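Local coordinates for protein TRAP dicarboxylate transporter, DctP subunit (Anaerococcus prevoti, PDB 4N91) that binds D-glucuronate in both its alpha and beta forms, probably as the extracytoplasmic solute-binding component of a TRAP transporter, at residues T84-N90 with I245-W250; L149-R154 with Q238-V244; Y157-P162 with H225-Y231. All blocks are in the same frame, centred on the assembly; numbering follows the deposited sequence.

Interaction 1 (T84-N90 with I245-W250); sequences TQTGAIN and IANYSW
One asparagine can stitch a helix end, a loop and a second helix together, and N247 is a worked example. It stands where strand 242-247 gives way to helix 248-253, with phi/psi of -57/127° and its CA 5.3 Å from that of N90. Its CB points at the 84-90 segment; chi1 is t (177°) and chi2 -96°. N247 ND2 donates to T84 O at 2.8 Å, while N247 OD1 accepts from W250 N at 2.9 Å, the N-cap bond of the following helix. A water is held 2.9 Å from N247 ND2 and 2.7 Å from Q85 O. The backbone adds N247 N to N90 O at 2.8 Å, with A246 CA 3.2 Å from N90 O in a CA-H...O contact. On the 84-90 side, helix 77-86 ends and G87 takes positive phi (87/6°); G87 N still donates to T84 O at 3.2 Å. T84, chi1 m, places CG2 4.1 Å from I245 CD1 (I245 chi1 p, chi2 t). N90, chi1 m, lays CB over the six-membered ring of W250 (chi1 t, chi2 71°), 4.1 Å from its centroid, a CH-pi contact; its OD1 meanwhile accepts from R34 N. The contact thus sits at one end of the five-stranded sheet, where strand 242-247 finishes and strand 91-95 is about to begin: I245 pairs with C92 and A246 with E144 of strand 143-149, while W250 packs on I33 of strand 31-36 and edge-to-face with F262 of helix 256-290.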
# COMPACT_ATOMS: atom_id res chain seq x y z
N THR A 84 6.28 -10.48 11.97
CA THR A 84 5.03 -11.23 11.76
C THR A 84 5.36 -12.65 11.32
O THR A 84 4.70 -13.61 11.73
CB THR A 84 4.13 -10.53 10.73
OG1 THR A 84 3.85 -9.20 11.19
CG2 THR A 84 2.83 -11.29 10.55
N GLN A 85 6.41 -12.80 10.52
CA GLN A 85 6.87 -14.12 10.10
C GLN A 85 7.20 -15.03 11.28
O GLN A 85 6.92 -16.23 11.23
CB GLN A 85 8.12 -14.00 9.22
CG GLN A 85 7.90 -13.49 7.82
CD GLN A 85 9.19 -13.49 7.02
OE1 GLN A 85 10.11 -12.69 7.27
NE2 GLN A 85 9.28 -14.40 6.08
N THR A 86 7.82 -14.48 12.32
CA THR A 86 8.24 -15.29 13.47
C THR A 86 7.15 -15.40 14.53
O THR A 86 7.26 -16.20 15.45
CB THR A 86 9.48 -14.69 14.15
OG1 THR A 86 9.15 -13.41 14.71
CG2 THR A 86 10.62 -14.54 13.16
N GLY A 87 6.12 -14.57 14.41
CA GLY A 87 5.05 -14.56 15.39
C GLY A 87 5.33 -13.64 16.56
O GLY A 87 4.56 -13.60 17.51
N ALA A 88 6.42 -12.88 16.50
CA ALA A 88 6.72 -11.90 17.54
C ALA A 88 5.62 -10.83 17.62
O ALA A 88 5.30 -10.31 18.69
CB ALA A 88 8.07 -11.27 17.29
N ILE A 89 5.03 -10.53 16.48
CA ILE A 89 3.73 -9.87 16.49
C ILE A 89 2.75 -10.70 15.66
O ILE A 89 3.16 -11.55 14.84
CB ILE A 89 3.81 -8.43 15.99
CG1 ILE A 89 4.21 -8.39 14.52
CG2 ILE A 89 4.82 -7.64 16.83
CD1 ILE A 89 4.43 -6.97 13.98
N ASN A 90 1.46 -10.47 15.87
CA ASN A 90 0.45 -11.33 15.27
C ASN A 90 -0.03 -10.84 13.89
O ASN A 90 -0.27 -11.64 12.98
CB ASN A 90 -0.76 -11.43 16.20
CG ASN A 90 -0.38 -11.92 17.60
OD1 ASN A 90 0.09 -11.15 18.45
ND2 ASN A 90 -0.56 -13.22 17.83
N ILE A 245 -1.59 -8.57 7.02
CA ILE A 245 -1.05 -9.92 7.09
C ILE A 245 -1.07 -10.42 8.52
O ILE A 245 -0.89 -9.65 9.46
CB ILE A 245 0.40 -10.02 6.49
CG1 ILE A 245 1.39 -9.14 7.25
CG2 ILE A 245 0.40 -9.70 5.01
CD1 ILE A 245 2.84 -9.42 6.89
N ALA A 246 -1.31 -11.71 8.68
CA ALA A 246 -1.32 -12.34 9.99
C ALA A 246 -0.35 -13.52 10.03
O ALA A 246 -0.16 -14.22 9.03
CB ALA A 246 -2.73 -12.82 10.32
N ASN A 247 0.30 -13.71 11.17
CA ASN A 247 1.15 -14.88 11.39
C ASN A 247 0.33 -16.13 11.17
O ASN A 247 -0.75 -16.29 11.74
CB ASN A 247 1.76 -14.89 12.78
CG ASN A 247 2.59 -16.14 13.04
OD1 ASN A 247 2.10 -17.11 13.62
ND2 ASN A 247 3.81 -16.16 12.54
N TYR A 248 0.84 -17.01 10.31
CA TYR A 248 0.05 -18.14 9.83
C TYR A 248 -0.22 -19.19 10.93
O TYR A 248 -1.37 -19.62 11.12
CB TYR A 248 0.74 -18.77 8.63
CG TYR A 248 -0.06 -19.90 8.03
CD1 TYR A 248 -1.35 -19.69 7.58
CD2 TYR A 248 0.47 -21.17 7.91
CE1 TYR A 248 -2.11 -20.71 7.03
CE2 TYR A 248 -0.28 -22.21 7.35
CZ TYR A 248 -1.56 -21.96 6.91
OH TYR A 248 -2.33 -22.98 6.36
N SER A 249 0.81 -19.54 11.69
CA SER A 249 0.64 -20.49 12.80
C SER A 249 -0.35 -19.98 13.82
O SER A 249 -1.22 -20.72 14.31
CB SER A 249 1.99 -20.79 13.47
OG SER A 249 2.81 -21.50 12.59
N TRP A 250 -0.24 -18.69 14.13
CA TRP A 250 -1.15 -18.08 15.08
C TRP A 250 -2.59 -18.14 14.59
O TRP A 250 -3.50 -18.55 15.32
CB TRP A 250 -0.76 -16.61 15.36
CG TRP A 250 -1.85 -15.95 16.10
CD1 TRP A 250 -2.22 -16.16 17.39
CD2 TRP A 250 -2.76 -14.96 15.58
NE1 TRP A 250 -3.28 -15.39 17.72
CE2 TRP A 250 -3.65 -14.64 16.62
CE3 TRP A 250 -2.91 -14.34 14.34
CZ2 TRP A 250 -4.68 -13.72 16.46
CZ3 TRP A 250 -3.94 -13.41 14.19
CH2 TRP A 250 -4.81 -13.12 15.23
O HOH W 1 5.67 -18.37 12.31

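Interaction 2 (L149-R154 with Q238-V244); sequences LDAGSR and QMVPDIV. With BDP (beta-D-glucopyranuronic acid), chain C.
Most unusual here is an antiparallel pairing that opens in its middle and is filled with water. Segments 149-154 and 238-244 run 156° apart in direction. At one end L149 and D242 form a hydrogen-bonded pair, CA atoms 5.0 Å apart, with L149 N to D242 O at 2.8 Å and D242 N to L149 O at 3.1 Å; at the other, R154 N donates to Q238 O at 2.8 Å. Between them the backbone departs from a strand: A151 is at -127/26° and G152 at 59/-148°, and D150 OD1 accepts from G152 N at 2.9 Å, closing an Asx turn. One water lies 2.9 Å from A151 N and 2.8 Å from G152 O; another joins G152 O to V240 N, 2.9 Å from each. Beside the L149-D242 pair, L149 (chi1 m, chi2 t) sets CD1 3.8 Å from V244 CG2. Two pocket side chains flank the gap. R154, with chi1 m, chi2 t and chi3 p, packs CD 3.7 Å from V240 CG2 and extends its guanidinium to beta-D-glucuronate: NH2 to O6B at 3.0 Å and NH1 to ring oxygen O5 at 3.2 Å. D242 (chi1 m) brings OD1 to 2.7 Å from O3 of the sugar. R175, Q77, N38 and N215 also bond this ligand, and E214 forms a salt bridge with R154 NE. The two segments are adjoining crossings between the two main sheets, as in periplasmic binding proteins. The chemistry matches a uronate: a positive guanidinium meets the carboxylate, while a negative aspartate approaches a hydroxyl.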
# COMPACT_ATOMS: atom_id res chain seq x y z
N LEU A 149 -6.46 -2.86 2.40
CA LEU A 149 -6.85 -1.53 2.80
C LEU A 149 -6.55 -0.60 1.65
O LEU A 149 -5.57 -0.81 0.92
CB LEU A 149 -6.08 -1.08 4.05
CG LEU A 149 -6.13 -2.05 5.25
CD1 LEU A 149 -5.14 -1.63 6.27
CD2 LEU A 149 -7.51 -2.20 5.85
N ASP A 150 -7.36 0.44 1.49
CA ASP A 150 -7.23 1.38 0.39
C ASP A 150 -6.09 2.37 0.69
O ASP A 150 -6.02 2.94 1.78
CB ASP A 150 -8.54 2.16 0.26
CG ASP A 150 -8.74 2.80 -1.10
OD1 ASP A 150 -7.79 2.92 -1.90
OD2 ASP A 150 -9.91 3.18 -1.38
N ALA A 151 -5.21 2.55 -0.28
CA ALA A 151 -4.16 3.56 -0.22
C ALA A 151 -4.20 4.44 -1.48
O ALA A 151 -3.20 5.04 -1.87
CB ALA A 151 -2.80 2.92 -0.05
N GLY A 152 -5.37 4.55 -2.11
CA GLY A 152 -5.52 5.44 -3.26
C GLY A 152 -4.58 5.11 -4.39
O GLY A 152 -4.24 3.95 -4.60
N SER A 153 -4.15 6.14 -5.13
CA SER A 153 -3.21 5.96 -6.22
C SER A 153 -1.92 6.73 -5.91
O SER A 153 -1.94 7.69 -5.13
CB SER A 153 -3.78 6.46 -7.56
OG SER A 153 -3.97 7.86 -7.53
N ARG A 154 -0.82 6.28 -6.50
CA ARG A 154 0.48 6.89 -6.27
C ARG A 154 0.88 7.75 -7.45
O ARG A 154 0.79 7.33 -8.61
CB ARG A 154 1.54 5.81 -6.02
CG ARG A 154 1.19 4.96 -4.81
CD ARG A 154 2.15 3.89 -4.56
NE ARG A 154 3.46 4.32 -4.06
CZ ARG A 154 3.81 4.36 -2.78
NH1 ARG A 154 2.93 4.05 -1.83
NH2 ARG A 154 5.04 4.72 -2.46
N GLN A 238 0.37 3.89 -10.13
CA GLN A 238 -0.03 2.65 -9.47
C GLN A 238 -1.17 2.86 -8.51
O GLN A 238 -1.36 3.98 -7.97
CB GLN A 238 1.11 2.02 -8.68
CG GLN A 238 2.29 1.54 -9.48
CD GLN A 238 3.47 1.30 -8.57
OE1 GLN A 238 3.94 2.22 -7.84
NE2 GLN A 238 3.95 0.08 -8.57
N MSE A 239 -1.93 1.78 -8.30
CA MSE A 239 -2.89 1.69 -7.21
C MSE A 239 -2.46 0.48 -6.40
O MSE A 239 -2.73 -0.66 -6.78
CB MSE A 239 -4.32 1.55 -7.70
CG MSE A 239 -4.71 2.66 -8.60
SE MSE A 239 -6.58 2.52 -9.11
CE MSE A 239 -7.32 3.65 -7.65
N VAL A 240 -1.76 0.74 -5.30
CA VAL A 240 -1.07 -0.33 -4.59
C VAL A 240 -1.79 -0.61 -3.29
O VAL A 240 -1.84 0.24 -2.39
CB VAL A 240 0.41 0.02 -4.28
CG1 VAL A 240 1.10 -1.16 -3.60
CG2 VAL A 240 1.16 0.42 -5.57
N PRO A 241 -2.40 -1.80 -3.17
CA PRO A 241 -3.13 -2.02 -1.92
C PRO A 241 -2.20 -2.18 -0.74
O PRO A 241 -1.10 -2.71 -0.87
CB PRO A 241 -3.88 -3.33 -2.19
CG PRO A 241 -3.04 -4.06 -3.22
CD PRO A 241 -2.46 -2.95 -4.09
N ASP A 242 -2.65 -1.72 0.42
CA ASP A 242 -2.06 -2.14 1.68
C ASP A 242 -2.69 -3.48 2.05
O ASP A 242 -3.90 -3.72 1.84
CB ASP A 242 -2.31 -1.09 2.77
CG ASP A 242 -1.44 0.14 2.64
OD1 ASP A 242 -0.31 0.04 2.08
OD2 ASP A 242 -1.87 1.21 3.13
N ILE A 243 -1.87 -4.38 2.57
CA ILE A 243 -2.31 -5.73 2.89
C ILE A 243 -2.20 -5.95 4.39
O ILE A 243 -1.17 -5.64 5.00
CB ILE A 243 -1.45 -6.79 2.18
CG1 ILE A 243 -1.38 -6.49 0.67
CG2 ILE A 243 -2.00 -8.19 2.44
CD1 ILE A 243 -2.70 -6.59 -0.08
N VAL A 244 -3.25 -6.48 5.00
CA VAL A 244 -3.19 -6.89 6.39
C VAL A 244 -2.74 -8.33 6.41
O VAL A 244 -3.40 -9.20 5.82
CB VAL A 244 -4.56 -6.76 7.05
CG1 VAL A 244 -4.48 -7.08 8.51
CG2 VAL A 244 -5.13 -5.36 6.81
C1 BDP C . 1.42 4.53 1.85
C2 BDP C . 1.03 3.16 2.21
C3 BDP C . 1.99 2.60 3.22
C4 BDP C . 3.33 2.59 2.73
C5 BDP C . 3.71 3.95 2.30
C6 BDP C . 5.09 3.98 1.61
O2 BDP C . -0.21 3.40 2.98
O3 BDP C . 1.56 1.25 3.60
O4 BDP C . 4.22 2.09 3.58
O5 BDP C . 2.75 4.48 1.32
O6A BDP C . 6.03 3.51 2.28
O1 BDP C . 0.64 4.89 0.68
O6B BDP C . 5.23 4.65 0.56
O HOH W 2 -3.79 3.47 3.28
O HOH W 3 -4.26 1.70 -2.93
O HOH W 4 -1.48 3.24 -3.85

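Interaction 3 (Y157-P162 with H225-Y231); sequences YTKDKP and HGEVCKY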
# COMPACT_ATOMS: atom_id res chain seq x y z
N TYR A 157 5.65 13.53 -6.59
CA TYR A 157 5.75 14.89 -6.07
C TYR A 157 7.22 15.22 -5.86
O TYR A 157 8.04 14.37 -5.54
CB TYR A 157 4.94 15.09 -4.79
CG TYR A 157 5.12 14.06 -3.67
CD1 TYR A 157 4.34 12.91 -3.64
CD2 TYR A 157 6.04 14.25 -2.65
CE1 TYR A 157 4.46 11.99 -2.61
CE2 TYR A 157 6.18 13.34 -1.63
CZ TYR A 157 5.38 12.21 -1.61
OH TYR A 157 5.48 11.29 -0.58
N THR A 158 7.54 16.49 -6.10
CA THR A 158 8.90 16.93 -6.11
C THR A 158 9.03 18.31 -5.46
O THR A 158 8.05 19.04 -5.30
CB THR A 158 9.38 17.05 -7.56
OG1 THR A 158 8.43 17.84 -8.28
CG2 THR A 158 9.49 15.68 -8.24
N LYS A 159 10.26 18.64 -5.09
CA LYS A 159 10.58 19.91 -4.45
C LYS A 159 10.82 21.06 -5.42
O LYS A 159 10.24 22.14 -5.26
CB LYS A 159 11.83 19.71 -3.58
CG LYS A 159 12.30 20.96 -2.87
CD LYS A 159 13.35 20.60 -1.83
CE LYS A 159 13.76 21.80 -0.99
NZ LYS A 159 14.37 22.83 -1.85
N ASP A 160 11.71 20.85 -6.37
CA ASP A 160 12.28 21.96 -7.14
C ASP A 160 11.68 22.15 -8.49
O ASP A 160 11.57 23.29 -8.95
CB ASP A 160 13.79 21.78 -7.31
CG ASP A 160 14.56 22.04 -6.02
OD1 ASP A 160 14.07 22.85 -5.19
OD2 ASP A 160 15.63 21.44 -5.84
N LYS A 161 11.36 21.07 -9.18
CA LYS A 161 10.84 21.21 -10.52
C LYS A 161 9.60 20.37 -10.71
O LYS A 161 9.56 19.20 -10.31
CB LYS A 161 11.88 20.81 -11.56
CG LYS A 161 13.11 21.71 -11.57
CD LYS A 161 14.36 20.89 -11.77
CE LYS A 161 14.41 19.74 -10.76
NZ LYS A 161 15.76 19.52 -10.21
N PRO A 162 8.59 20.95 -11.36
CA PRO A 162 7.38 20.19 -11.60
C PRO A 162 7.58 19.06 -12.60
O PRO A 162 8.38 19.17 -13.53
CB PRO A 162 6.42 21.25 -12.18
CG PRO A 162 7.30 22.30 -12.73
CD PRO A 162 8.48 22.35 -11.83
N HIS A 225 5.06 15.66 3.93
CA HIS A 225 5.92 15.81 2.76
C HIS A 225 5.62 17.07 1.96
O HIS A 225 6.46 17.56 1.20
CB HIS A 225 5.83 14.60 1.84
CG HIS A 225 6.23 13.32 2.50
ND1 HIS A 225 6.15 12.11 1.86
CD2 HIS A 225 6.67 13.05 3.75
CE1 HIS A 225 6.53 11.15 2.68
NE2 HIS A 225 6.85 11.69 3.83
N GLY A 226 4.41 17.58 2.10
CA GLY A 226 4.02 18.82 1.44
C GLY A 226 4.65 20.06 2.03
O GLY A 226 4.54 21.16 1.45
N GLU A 227 5.35 19.91 3.15
CA GLU A 227 6.11 21.02 3.71
C GLU A 227 7.32 21.31 2.82
O GLU A 227 7.76 22.45 2.71
CB GLU A 227 6.58 20.71 5.14
CG GLU A 227 5.48 20.60 6.14
CD GLU A 227 6.01 20.28 7.54
OE1 GLU A 227 7.25 20.36 7.74
OE2 GLU A 227 5.19 19.94 8.41
N VAL A 228 7.87 20.25 2.21
CA VAL A 228 9.03 20.37 1.36
C VAL A 228 8.66 20.32 -0.12
O VAL A 228 9.18 21.08 -0.92
CB VAL A 228 10.01 19.22 1.63
CG1 VAL A 228 11.15 19.24 0.60
CG2 VAL A 228 10.54 19.28 3.06
N CYS A 229 7.74 19.42 -0.48
CA CYS A 229 7.38 19.22 -1.89
C CYS A 229 6.07 19.86 -2.25
O CYS A 229 5.02 19.45 -1.76
CB CYS A 229 7.26 17.73 -2.24
SG CYS A 229 8.86 16.87 -2.11
N LYS A 230 6.13 20.88 -3.10
CA LYS A 230 4.91 21.60 -3.44
C LYS A 230 4.39 21.34 -4.84
O LYS A 230 3.47 22.01 -5.28
CB LYS A 230 5.10 23.11 -3.28
CG LYS A 230 5.74 23.58 -1.98
CD LYS A 230 4.78 23.52 -0.83
CE LYS A 230 5.37 24.29 0.37
NZ LYS A 230 4.70 23.88 1.60
N TYR A 231 5.03 20.42 -5.57
CA TYR A 231 4.53 20.04 -6.90
C TYR A 231 4.06 18.59 -6.85
O TYR A 231 4.88 17.68 -6.74
CB TYR A 231 5.60 20.18 -7.97
CG TYR A 231 6.17 21.58 -8.12
CD1 TYR A 231 5.42 22.59 -8.72
CD2 TYR A 231 7.43 21.88 -7.68
CE1 TYR A 231 5.95 23.86 -8.86
CE2 TYR A 231 7.96 23.16 -7.80
CZ TYR A 231 7.21 24.14 -8.38
OH TYR A 231 7.77 25.40 -8.54
O HOH W 5 5.81 17.20 -9.69
O HOH W 6 8.37 22.62 -3.47
O HOH W 7 10.07 25.92 -7.68
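This is a short antiparallel strand pairing, extended by aromatic packing, at the end of the central pair of strands of the four-stranded sheet, where strand 154-158 ends and strand 231-238 begins. T158 and Y231 form a hydrogen-bonded pair, CA atoms 5.4 Å apart: T158 N donates to Y231 O at 3.0 Å, and Y231 N returns a weak bond to T158 O at 3.3 Å. Y157 CA also lies 3.0 Å from Y231 O, a CA-H...O contact. Past T158 the chain turns, and T158 OG1 donates to K161 O at 2.7 Å, which helps bring P162 back across the Y231 ring; P162 CD stands 4.0 Å from the ring centroid, a CH-pi contact over the face. Y157 (chi1 p) reaches the other way. Its CD2 touches C229 CB at 3.7 Å, C229 SG lies at the ring edge 5.2 Å from the Y157 centroid, and Y157 OH shares a 2.7 Å hydrogen bond with H225 ND1. The loop before Y231 is itself braced by C229 N to H225 O at 2.8 Å and by K230 NZ to G226 O at 2.7 Å. A water joins the segments through K159 O at 2.6 Å, V228 O at 3.1 Å and K230 N at 2.9 Å. H225 and C229 also pack on L205 of helix 201-207, and Y157 comes about 4 Å from the ligand-binding N215, side chain to side chain. The chemistry is thus divided: a buried tyrosine-histidine hydrogen bond anchors the inner end, while a proline-tyrosine CH-pi contact and bridging waters join the more exposed one.

How the interactions relate
Following the chain from the N terminus, the first segment met is 84-90, and interaction 1 closes the longest loop when the chain returns at 245-250. Within it, interaction 2 joins 149-154 to 238-244, and inside that, interaction 3 joins 157-162 to 225-231; the three loops are nested and none cross. Interactions 1 and 2 share strand 242-247 of the five-stranded sheet, and interaction 3 belongs to the four-stranded sheet, about 38 Å from interaction 1 between centres and on the opposite side of the chain's centre. Interaction 2, about 22 Å from each, lies between them at the sugar, where two passages of the chain between the sheets, 149-154 and 238-242, lie side by side.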